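Long-range contacts in VP1 (Merkel cell polyomavirus, PDB 4FMH), which forms the pentameric building units of the viral capsid and binds sialylated glycans on host cells through its jelly-roll domain: residues B[22-27]-B[280-285]; B[104-109]-B[272-277]; B[251-256]-B[276-281]. All coordinates share one frame; numbering follows the deposited sequence.

Contact 1. Residues B[22-27]-B[280-285]; sequences TQIELY and VTLRKR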
loop_
_atom_site.group_PDB
_atom_site.type_symbol
_atom_site.label_atom_id
_atom_site.label_comp_id
_atom_site.label_asym_id
_atom_site.label_seq_id
_atom_site.Cartn_x
_atom_site.Cartn_y
_atom_site.Cartn_z
ATOM N N THR B 22 25.889 25.835 5.561
ATOM C CA THR B 22 24.819 26.806 5.749
ATOM C C THR B 22 23.450 26.146 5.536
ATOM O O THR B 22 23.367 25.060 4.952
ATOM C CB THR B 22 25.014 28.058 4.841
ATOM O OG1 THR B 22 24.261 29.158 5.364
ATOM C CG2 THR B 22 24.592 27.788 3.397
ATOM N N GLN B 23 22.438 26.755 6.151
ATOM C CA GLN B 23 21.082 26.233 6.190
ATOM C C GLN B 23 20.164 27.308 5.639
ATOM O O GLN B 23 20.123 28.432 6.145
ATOM C CB GLN B 23 20.664 25.892 7.622
ATOM C CG GLN B 23 21.552 24.871 8.325
ATOM C CD GLN B 23 21.154 23.437 8.042
ATOM O OE1 GLN B 23 20.293 23.167 7.201
ATOM N NE2 GLN B 23 21.779 22.503 8.753
ATOM N N ILE B 24 19.448 26.955 4.572
ATOM C CA ILE B 24 18.518 27.859 3.887
ATOM C C ILE B 24 17.069 27.400 4.109
ATOM O O ILE B 24 16.776 26.212 3.980
ATOM C CB ILE B 24 18.846 27.942 2.360
ATOM C CG1 ILE B 24 20.172 28.696 2.117
ATOM C CG2 ILE B 24 17.685 28.546 1.549
ATOM C CD1 ILE B 24 20.172 30.177 2.520
ATOM N N GLU B 25 16.184 28.345 4.446
ATOM C CA GLU B 25 14.765 28.069 4.705
ATOM C C GLU B 25 13.891 28.860 3.737
ATOM O O GLU B 25 14.184 30.018 3.448
ATOM C CB GLU B 25 14.382 28.493 6.119
ATOM C CG GLU B 25 14.735 27.519 7.220
ATOM C CD GLU B 25 13.947 27.786 8.504
ATOM O OE1 GLU B 25 12.959 28.555 8.459
ATOM O OE2 GLU B 25 14.309 27.217 9.556
ATOM N N LEU B 26 12.821 28.237 3.259
ATOM C CA LEU B 26 11.808 28.943 2.486
ATOM C C LEU B 26 10.525 28.139 2.452
ATOM O O LEU B 26 10.479 26.973 2.853
ATOM C CB LEU B 26 12.270 29.225 1.048
ATOM C CG LEU B 26 12.521 28.017 0.135
ATOM C CD1 LEU B 26 12.091 28.293 -1.310
ATOM C CD2 LEU B 26 13.978 27.612 0.201
ATOM N N TYR B 27 9.484 28.793 1.963
ATOM C CA TYR B 27 8.219 28.150 1.668
ATOM C C TYR B 27 7.747 28.653 0.312
ATOM O O TYR B 27 8.086 29.769 -0.102
ATOM C CB TYR B 27 7.182 28.406 2.770
ATOM C CG TYR B 27 6.760 29.854 2.903
ATOM C CD1 TYR B 27 5.723 30.373 2.121
ATOM C CD2 TYR B 27 7.392 30.706 3.814
ATOM C CE1 TYR B 27 5.333 31.705 2.234
ATOM C CE2 TYR B 27 7.010 32.042 3.936
ATOM C CZ TYR B 27 5.974 32.529 3.146
ATOM O OH TYR B 27 5.584 33.841 3.257
ATOM N N VAL B 280 17.082 23.439 3.315
ATOM C CA VAL B 280 18.161 22.829 2.543
ATOM C C VAL B 280 19.507 23.068 3.214
ATOM O O VAL B 280 19.837 24.196 3.551
ATOM C CB VAL B 280 18.208 23.393 1.098
ATOM C CG1 VAL B 280 19.338 22.756 0.301
ATOM C CG2 VAL B 280 16.872 23.179 0.396
ATOM N N THR B 281 20.274 21.998 3.410
ATOM C CA THR B 281 21.623 22.095 3.958
ATOM C C THR B 281 22.618 22.111 2.813
ATOM O O THR B 281 22.570 21.253 1.929
ATOM C CB THR B 281 21.943 20.913 4.909
ATOM O OG1 THR B 281 21.020 20.919 6.000
ATOM C CG2 THR B 281 23.364 21.006 5.465
ATOM N N LEU B 282 23.518 23.093 2.831
ATOM C CA LEU B 282 24.540 23.204 1.799
ATOM C C LEU B 282 25.938 23.284 2.403
ATOM O O LEU B 282 26.121 23.776 3.517
ATOM C CB LEU B 282 24.281 24.407 0.883
ATOM C CG LEU B 282 22.884 24.547 0.261
ATOM C CD1 LEU B 282 22.031 25.471 1.109
ATOM C CD2 LEU B 282 22.978 25.083 -1.162
ATOM N N ARG B 283 26.919 22.780 1.663
ATOM C CA ARG B 283 28.315 22.879 2.077
ATOM C C ARG B 283 29.147 23.481 0.948
ATOM O O ARG B 283 28.743 23.445 -0.215
ATOM C CB ARG B 283 28.868 21.505 2.471
ATOM C CG ARG B 283 28.976 20.528 1.311
ATOM C CD ARG B 283 29.561 19.203 1.728
ATOM N NE ARG B 283 29.461 18.242 0.635
ATOM C CZ ARG B 283 29.506 16.923 0.784
ATOM N NH1 ARG B 283 29.660 16.391 1.986
ATOM N NH2 ARG B 283 29.396 16.138 -0.276
ATOM N N LYS B 284 30.305 24.034 1.298
ATOM C CA LYS B 284 31.211 24.610 0.310
ATOM C C LYS B 284 32.034 23.513 -0.365
ATOM O O LYS B 284 32.560 22.619 0.300
ATOM C CB LYS B 284 32.131 25.642 0.962
ATOM C CG LYS B 284 31.422 26.871 1.519
ATOM C CD LYS B 284 32.404 27.768 2.271
ATOM C CE LYS B 284 31.699 28.931 2.946
ATOM N NZ LYS B 284 32.655 29.840 3.637
ATOM N N ARG B 285 32.127 23.584 -1.689
ATOM C CA ARG B 285 32.866 22.599 -2.476
ATOM C C ARG B 285 33.815 23.282 -3.462
ATOM O O ARG B 285 33.414 24.206 -4.165
ATOM C CB ARG B 285 31.880 21.699 -3.240
ATOM C CG ARG B 285 32.526 20.767 -4.266
ATOM C CD ARG B 285 33.102 19.519 -3.611
ATOM N NE ARG B 285 32.052 18.550 -3.316
ATOM C CZ ARG B 285 32.215 17.232 -3.328
ATOM N NH1 ARG B 285 33.398 16.702 -3.624
ATOM N NH2 ARG B 285 31.184 16.441 -3.059
#
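Thr22 and Leu282 face each other as a hydrogen-bonded pair of two antiparallel strands, each giving and taking one backbone bond. Thr22 N reaches Leu282 O at 2.9 Å, and Leu282 N returns to Thr22 O over 2.9 Å, almost straight with an N-H...O angle of 178°. Ile24 and Val280 form the second such pair: Ile24 N to Val280 O is 3.0 Å and Val280 N to Ile24 O is 2.9 Å. Between them Gln23 and Thr281 make a non-hydrogen-bonded pair. There the CA-H groups add weaker contacts, Thr281 CA lying 3.6 Å from Thr22 O, and Gln23 CA approaching Val280 O in the same way.

Apolar contact is confined to the face that carries Thr22, Ile24, Val280 and Leu282. Leu282 stands with CG anti to its carbonyl carbon (chi1 -51°), and its CD1 branch leans over the neighbouring strand, meeting Ile24 CG1 at 3.9 Å in the modelled conformer of Ile24 and, more loosely, Thr22 CG2 at 4.1 Å. The side chains of Thr22 and Leu282 lie side by side. Val280 and Leu282 turn this face toward strand 250-263, where both touch Leu251.

On the other face the side chains of Gln23 and Thr281 lie alongside each other, pointing the same way. Strand 89-101 flanks strand 280-285 on its other edge, pairing with Thr281 and Arg283 through the backbone, while Glu93 forms salt bridges with Arg283 and Arg285. The strand near the N-terminus is thus zipped onto the last strand of the jelly roll mainly by four main-chain bonds; Val280 and Leu282 are buried against strand 250-263, while Gln23 on the other face is exposed.

Contact 2. Residues B[104-109]-B[272-277]; sequences ISSLIN and HGLPRY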
loop_
_atom_site.group_PDB
_atom_site.type_symbol
_atom_site.label_atom_id
_atom_site.label_comp_id
_atom_site.label_asym_id
_atom_site.label_seq_id
_atom_site.Cartn_x
_atom_site.Cartn_y
_atom_site.Cartn_z
ATOM N N ILE B 104 -1.764 20.371 5.929
ATOM C CA ILE B 104 -2.440 19.108 5.653
ATOM C C ILE B 104 -3.712 18.952 6.504
ATOM O O ILE B 104 -4.759 18.527 5.998
ATOM C CB ILE B 104 -1.478 17.895 5.802
ATOM C CG1 ILE B 104 -0.532 17.816 4.594
ATOM C CG2 ILE B 104 -2.266 16.604 5.901
ATOM C CD1 ILE B 104 0.739 16.985 4.851
ATOM N N SER B 105 -3.619 19.334 7.779
ATOM C CA SER B 105 -4.738 19.242 8.715
ATOM C C SER B 105 -5.990 20.019 8.271
ATOM O O SER B 105 -7.107 19.645 8.623
ATOM C CB SER B 105 -4.308 19.710 10.111
ATOM O OG SER B 105 -4.027 21.094 10.108
ATOM N N SER B 106 -5.803 21.085 7.493
ATOM C CA SER B 106 -6.932 21.861 6.979
ATOM C C SER B 106 -7.904 21.011 6.164
ATOM O O SER B 106 -9.062 21.381 6.007
ATOM C CB SER B 106 -6.444 23.039 6.124
ATOM O OG SER B 106 -6.045 22.595 4.835
ATOM N N LEU B 107 -7.427 19.885 5.632
ATOM C CA LEU B 107 -8.261 19.043 4.777
ATOM C C LEU B 107 -9.280 18.167 5.524
ATOM O O LEU B 107 -10.077 17.465 4.889
ATOM C CB LEU B 107 -7.410 18.204 3.809
ATOM C CG LEU B 107 -6.425 18.969 2.903
ATOM C CD1 LEU B 107 -5.648 18.010 1.987
ATOM C CD2 LEU B 107 -7.136 20.059 2.089
ATOM N N ILE B 108 -9.284 18.215 6.856
ATOM C CA ILE B 108 -10.352 17.529 7.611
ATOM C C ILE B 108 -11.674 18.313 7.592
ATOM O O ILE B 108 -12.702 17.806 8.043
ATOM C CB ILE B 108 -9.979 17.191 9.079
ATOM C CG1 ILE B 108 -9.974 18.447 9.952
ATOM C CG2 ILE B 108 -8.656 16.409 9.159
ATOM C CD1 ILE B 108 -10.303 18.155 11.429
ATOM N N ASN B 109 -11.634 19.545 7.085
ATOM C CA ASN B 109 -12.832 20.376 6.968
ATOM C C ASN B 109 -13.839 19.754 5.989
ATOM O O ASN B 109 -13.595 19.703 4.786
ATOM C CB ASN B 109 -12.454 21.806 6.546
ATOM C CG ASN B 109 -13.650 22.749 6.510
ATOM O OD1 ASN B 109 -14.806 22.322 6.387
ATOM N ND2 ASN B 109 -13.376 24.043 6.611
ATOM N N HIS B 272 -7.300 21.938 -5.821
ATOM C CA HIS B 272 -6.785 22.663 -4.663
ATOM C C HIS B 272 -5.346 22.220 -4.439
ATOM O O HIS B 272 -5.004 21.055 -4.666
ATOM C CB HIS B 272 -7.652 22.334 -3.439
ATOM C CG HIS B 272 -7.263 23.046 -2.175
ATOM N ND1 HIS B 272 -6.933 24.384 -2.130
ATOM C CD2 HIS B 272 -7.215 22.608 -0.893
ATOM C CE1 HIS B 272 -6.662 24.729 -0.884
ATOM N NE2 HIS B 272 -6.828 23.670 -0.113
ATOM N N GLY B 273 -4.503 23.155 -4.014
ATOM C CA GLY B 273 -3.117 22.836 -3.686
ATOM C C GLY B 273 -2.750 23.331 -2.301
ATOM O O GLY B 273 -3.462 24.154 -1.723
ATOM N N LEU B 274 -1.641 22.820 -1.766
ATOM C CA LEU B 274 -1.116 23.275 -0.476
ATOM C C LEU B 274 0.316 23.803 -0.626
ATOM O O LEU B 274 1.001 23.442 -1.591
ATOM C CB LEU B 274 -1.170 22.132 0.552
ATOM C CG LEU B 274 -2.558 21.707 1.042
ATOM C CD1 LEU B 274 -2.420 20.469 1.932
ATOM C CD2 LEU B 274 -3.230 22.842 1.821
ATOM N N PRO B 275 0.768 24.659 0.316
ATOM C CA PRO B 275 2.140 25.171 0.292
ATOM C C PRO B 275 3.132 24.091 0.699
ATOM O O PRO B 275 2.747 23.068 1.290
ATOM C CB PRO B 275 2.140 26.262 1.377
ATOM C CG PRO B 275 0.723 26.421 1.813
ATOM C CD PRO B 275 0.053 25.121 1.518
ATOM N N ARG B 276 4.401 24.335 0.393
ATOM C CA ARG B 276 5.473 23.435 0.758
ATOM C C ARG B 276 6.626 24.216 1.390
ATOM O O ARG B 276 7.012 25.295 0.916
ATOM C CB ARG B 276 5.961 22.652 -0.464
ATOM C CG ARG B 276 7.000 21.579 -0.124
ATOM C CD ARG B 276 7.450 20.821 -1.364
ATOM N NE ARG B 276 6.536 19.735 -1.716
ATOM C CZ ARG B 276 6.635 18.494 -1.248
ATOM N NH1 ARG B 276 7.596 18.174 -0.392
ATOM N NH2 ARG B 276 5.760 17.571 -1.631
ATOM N N TYR B 277 7.144 23.655 2.476
ATOM C CA TYR B 277 8.292 24.192 3.186
ATOM C C TYR B 277 9.558 23.410 2.852
ATOM O O TYR B 277 9.502 22.198 2.641
ATOM C CB TYR B 277 8.021 24.157 4.698
ATOM C CG TYR B 277 9.251 24.406 5.535
ATOM C CD1 TYR B 277 9.687 25.704 5.800
ATOM C CD2 TYR B 277 9.996 23.339 6.040
ATOM C CE1 TYR B 277 10.833 25.934 6.560
ATOM C CE2 TYR B 277 11.140 23.563 6.803
ATOM C CZ TYR B 277 11.545 24.857 7.058
ATOM O OH TYR B 277 12.676 25.067 7.813
HETATM O O HOH W 1 -6.819 23.904 2.545
#
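Leu274 pushes its two methyl groups against segment 104-109, which holds the short 3-10 turn 105-108, and its CD1 lies 4.0 Å from Ile104 CA. The same methyl meets Leu107 CD1 tip to tip at 4.1 Å and lies 4.2 Å from Ile104 CG1, while CD2 rests against the Ser106 hydroxyl. Leu107 forks: with CG anti to its carbonyl carbon (chi1 -55°), CD1 goes to Leu274, and CD2 comes to the edge of the His272 ring, 3.9 Å from His272 CD2.

The polar link runs through one water that lies in the plane of the imidazole. It is 2.7 Å from His272 NE2 and donates a hydrogen bond to Ser106 OG, also at 2.7 Å. Ser106 OG is bonded as well to Gly103 O. The imidazole is held at its other nitrogen, ND1, by Thr47 O, and is stacked on Tyr48. Leu107 N bonds back to Ile104 O at 3.0 Å.

The contact seats the loop after strand 89-101 against strand 269-287 of the jelly roll; the outer side of the turn meets a second subunit, whose Ile197 and Trp200 carbonyls must share or alternate the one proton of Ser105 OG. With both imidazole nitrogens engaged, the ring's rotation is fixed, and the water bridges Ser106 and His272 beside the aliphatic contacts of Leu107, Leu274 and Ile104.

Contact 3. Residues B[251-256]-B[276-281]; sequences LFISCA and RYFNVT
The CG2 methyl of Ile253 sits almost exactly over the centre of the Phe278 ring, 3.3 Å from its centroid and only 6° off the ring normal, a close CH-pi contact. The Ile253 branches divide the work: CG2, anti to the backbone N, covers the ring, while CD1 runs on to Val280 CG2 at 3.7 Å. The same ring is met at its edge by Cys255. Its CB lies near the ring plane, 3.9 Å from Phe278 CZ, and SG makes a sulfur-aromatic contact, 5.2 Å from the centroid and 87° off the normal. These strands, 250-263 and 269-287, belong to one beta hairpin of the jelly roll, but here their segment axes stand 9.0 Å apart, so the two meet through side chains across the buried interior. At one end Leu251 CD2 touches Val280 CG1 tip to tip, at 4.1 Å. At the other, Cys255 CB packs on the aliphatic part of Arg276, 3.8 Å from CD. Beyond it the Arg276 chain bends at chi3 (-84°), and its buried guanidinium is held by a salt bridge from NH2 to Asp257 and a hydrogen bond from NH1 to Thr99.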
loop_
_atom_site.group_PDB
_atom_site.type_symbol
_atom_site.label_atom_id
_atom_site.label_comp_id
_atom_site.label_asym_id
_atom_site.label_seq_id
_atom_site.Cartn_x
_atom_site.Cartn_y
_atom_site.Cartn_z
ATOM N N LEU B 251 20.367 28.876 -5.722
ATOM C CA LEU B 251 19.736 27.599 -5.441
ATOM C C LEU B 251 18.302 27.636 -5.954
ATOM O O LEU B 251 17.530 28.533 -5.602
ATOM C CB LEU B 251 19.756 27.319 -3.933
ATOM C CG LEU B 251 19.069 26.047 -3.414
ATOM C CD1 LEU B 251 19.848 24.807 -3.788
ATOM C CD2 LEU B 251 18.920 26.131 -1.905
ATOM N N PHE B 252 17.957 26.667 -6.791
ATOM C CA PHE B 252 16.629 26.608 -7.380
ATOM C C PHE B 252 15.765 25.574 -6.681
ATOM O O PHE B 252 16.154 24.417 -6.544
ATOM C CB PHE B 252 16.714 26.319 -8.876
ATOM C CG PHE B 252 17.053 27.533 -9.703
ATOM C CD1 PHE B 252 18.369 27.966 -9.816
ATOM C CD2 PHE B 252 16.049 28.253 -10.352
ATOM C CE1 PHE B 252 18.695 29.101 -10.582
ATOM C CE2 PHE B 252 16.363 29.387 -11.121
ATOM C CZ PHE B 252 17.689 29.807 -11.232
ATOM N N ILE B 253 14.597 26.022 -6.228
ATOM C CA ILE B 253 13.647 25.183 -5.507
ATOM C C ILE B 253 12.319 25.207 -6.251
ATOM O O ILE B 253 11.757 26.282 -6.488
ATOM C CB ILE B 253 13.467 25.684 -4.056
ATOM C CG1 ILE B 253 14.851 25.869 -3.402
ATOM C CG2 ILE B 253 12.494 24.779 -3.283
ATOM C CD1 ILE B 253 15.027 25.260 -2.040
ATOM N N SER B 254 11.831 24.020 -6.619
ATOM C CA SER B 254 10.624 23.884 -7.428
ATOM C C SER B 254 9.691 22.878 -6.793
ATOM O O SER B 254 10.151 21.928 -6.156
ATOM C CB SER B 254 10.978 23.388 -8.832
ATOM O OG SER B 254 12.039 24.140 -9.391
ATOM N N CYS B 255 8.387 23.054 -6.985
ATOM C CA CYS B 255 7.430 22.069 -6.466
ATOM C C CYS B 255 6.017 22.211 -7.026
ATOM O O CYS B 255 5.690 23.182 -7.717
ATOM C CB CYS B 255 7.399 22.110 -4.927
ATOM S SG CYS B 255 6.684 23.608 -4.239
ATOM N N ALA B 256 5.191 21.216 -6.727
ATOM C CA ALA B 256 3.762 21.256 -7.035
ATOM C C ALA B 256 3.091 20.308 -6.070
ATOM O O ALA B 256 3.598 19.204 -5.846
ATOM C CB ALA B 256 3.502 20.819 -8.465
ATOM N N ARG B 276 4.401 24.335 0.393
ATOM C CA ARG B 276 5.473 23.435 0.758
ATOM C C ARG B 276 6.626 24.216 1.390
ATOM O O ARG B 276 7.012 25.295 0.916
ATOM C CB ARG B 276 5.961 22.652 -0.464
ATOM C CG ARG B 276 7.000 21.579 -0.124
ATOM C CD ARG B 276 7.450 20.821 -1.364
ATOM N NE ARG B 276 6.536 19.735 -1.716
ATOM C CZ ARG B 276 6.635 18.494 -1.248
ATOM N NH1 ARG B 276 7.596 18.174 -0.392
ATOM N NH2 ARG B 276 5.760 17.571 -1.631
ATOM N N TYR B 277 7.144 23.655 2.476
ATOM C CA TYR B 277 8.292 24.192 3.186
ATOM C C TYR B 277 9.558 23.410 2.852
ATOM O O TYR B 277 9.502 22.198 2.641
ATOM C CB TYR B 277 8.021 24.157 4.698
ATOM C CG TYR B 277 9.251 24.406 5.535
ATOM C CD1 TYR B 277 9.687 25.704 5.800
ATOM C CD2 TYR B 277 9.996 23.339 6.040
ATOM C CE1 TYR B 277 10.833 25.934 6.560
ATOM C CE2 TYR B 277 11.140 23.563 6.803
ATOM C CZ TYR B 277 11.545 24.857 7.058
ATOM O OH TYR B 277 12.676 25.067 7.813
ATOM N N PHE B 278 10.693 24.115 2.820
ATOM C CA PHE B 278 12.004 23.527 2.556
ATOM C C PHE B 278 13.047 24.060 3.531
ATOM O O PHE B 278 13.113 25.273 3.787
ATOM C CB PHE B 278 12.514 23.888 1.161
ATOM C CG PHE B 278 11.590 23.520 0.048
ATOM C CD1 PHE B 278 10.557 24.372 -0.325
ATOM C CD2 PHE B 278 11.793 22.346 -0.674
ATOM C CE1 PHE B 278 9.709 24.043 -1.371
ATOM C CE2 PHE B 278 10.949 22.006 -1.731
ATOM C CZ PHE B 278 9.915 22.861 -2.084
ATOM N N ASN B 279 13.864 23.148 4.051
ATOM C CA ASN B 279 15.105 23.494 4.750
ATOM C C ASN B 279 16.263 22.728 4.093
ATOM O O ASN B 279 16.402 21.521 4.287
ATOM C CB ASN B 279 15.006 23.168 6.249
ATOM C CG ASN B 279 16.166 23.745 7.065
ATOM O OD1 ASN B 279 17.321 23.703 6.652
ATOM N ND2 ASN B 279 15.852 24.278 8.235
ATOM N N VAL B 280 17.082 23.439 3.315
ATOM C CA VAL B 280 18.161 22.829 2.543
ATOM C C VAL B 280 19.507 23.068 3.214
ATOM O O VAL B 280 19.837 24.196 3.551
ATOM C CB VAL B 280 18.208 23.393 1.098
ATOM C CG1 VAL B 280 19.338 22.756 0.301
ATOM C CG2 VAL B 280 16.872 23.179 0.396
ATOM N N THR B 281 20.274 21.998 3.410
ATOM C CA THR B 281 21.623 22.095 3.958
ATOM C C THR B 281 22.618 22.111 2.813
ATOM O O THR B 281 22.570 21.253 1.929
ATOM C CB THR B 281 21.943 20.913 4.909
ATOM O OG1 THR B 281 21.020 20.919 6.000
ATOM C CG2 THR B 281 23.364 21.006 5.465
#

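How the contacts relate
All three contacts share strand 269-287, the last of the jelly roll. Along it contact 2 comes first, then contact 3, then contact 1, with Arg276 and Tyr277 common to contacts 2 and 3 and Val280 and Thr281 to contacts 3 and 1. The centres of contacts 1 and 3 lie about 10 Å apart. Those of contacts 2 and 3 are about 17 Å apart. Between contacts 1 and 2 the centres are about 25 Å apart. In sequence, 22-27 and 104-109 precede 251-256. One strand therefore pairs edge to edge with 11-28, packs across the interior on 250-263 and receives the loop after 89-101, tying early and late parts of the chain together. Contacts 1 and 2 also touch a second subunit of the pentamer.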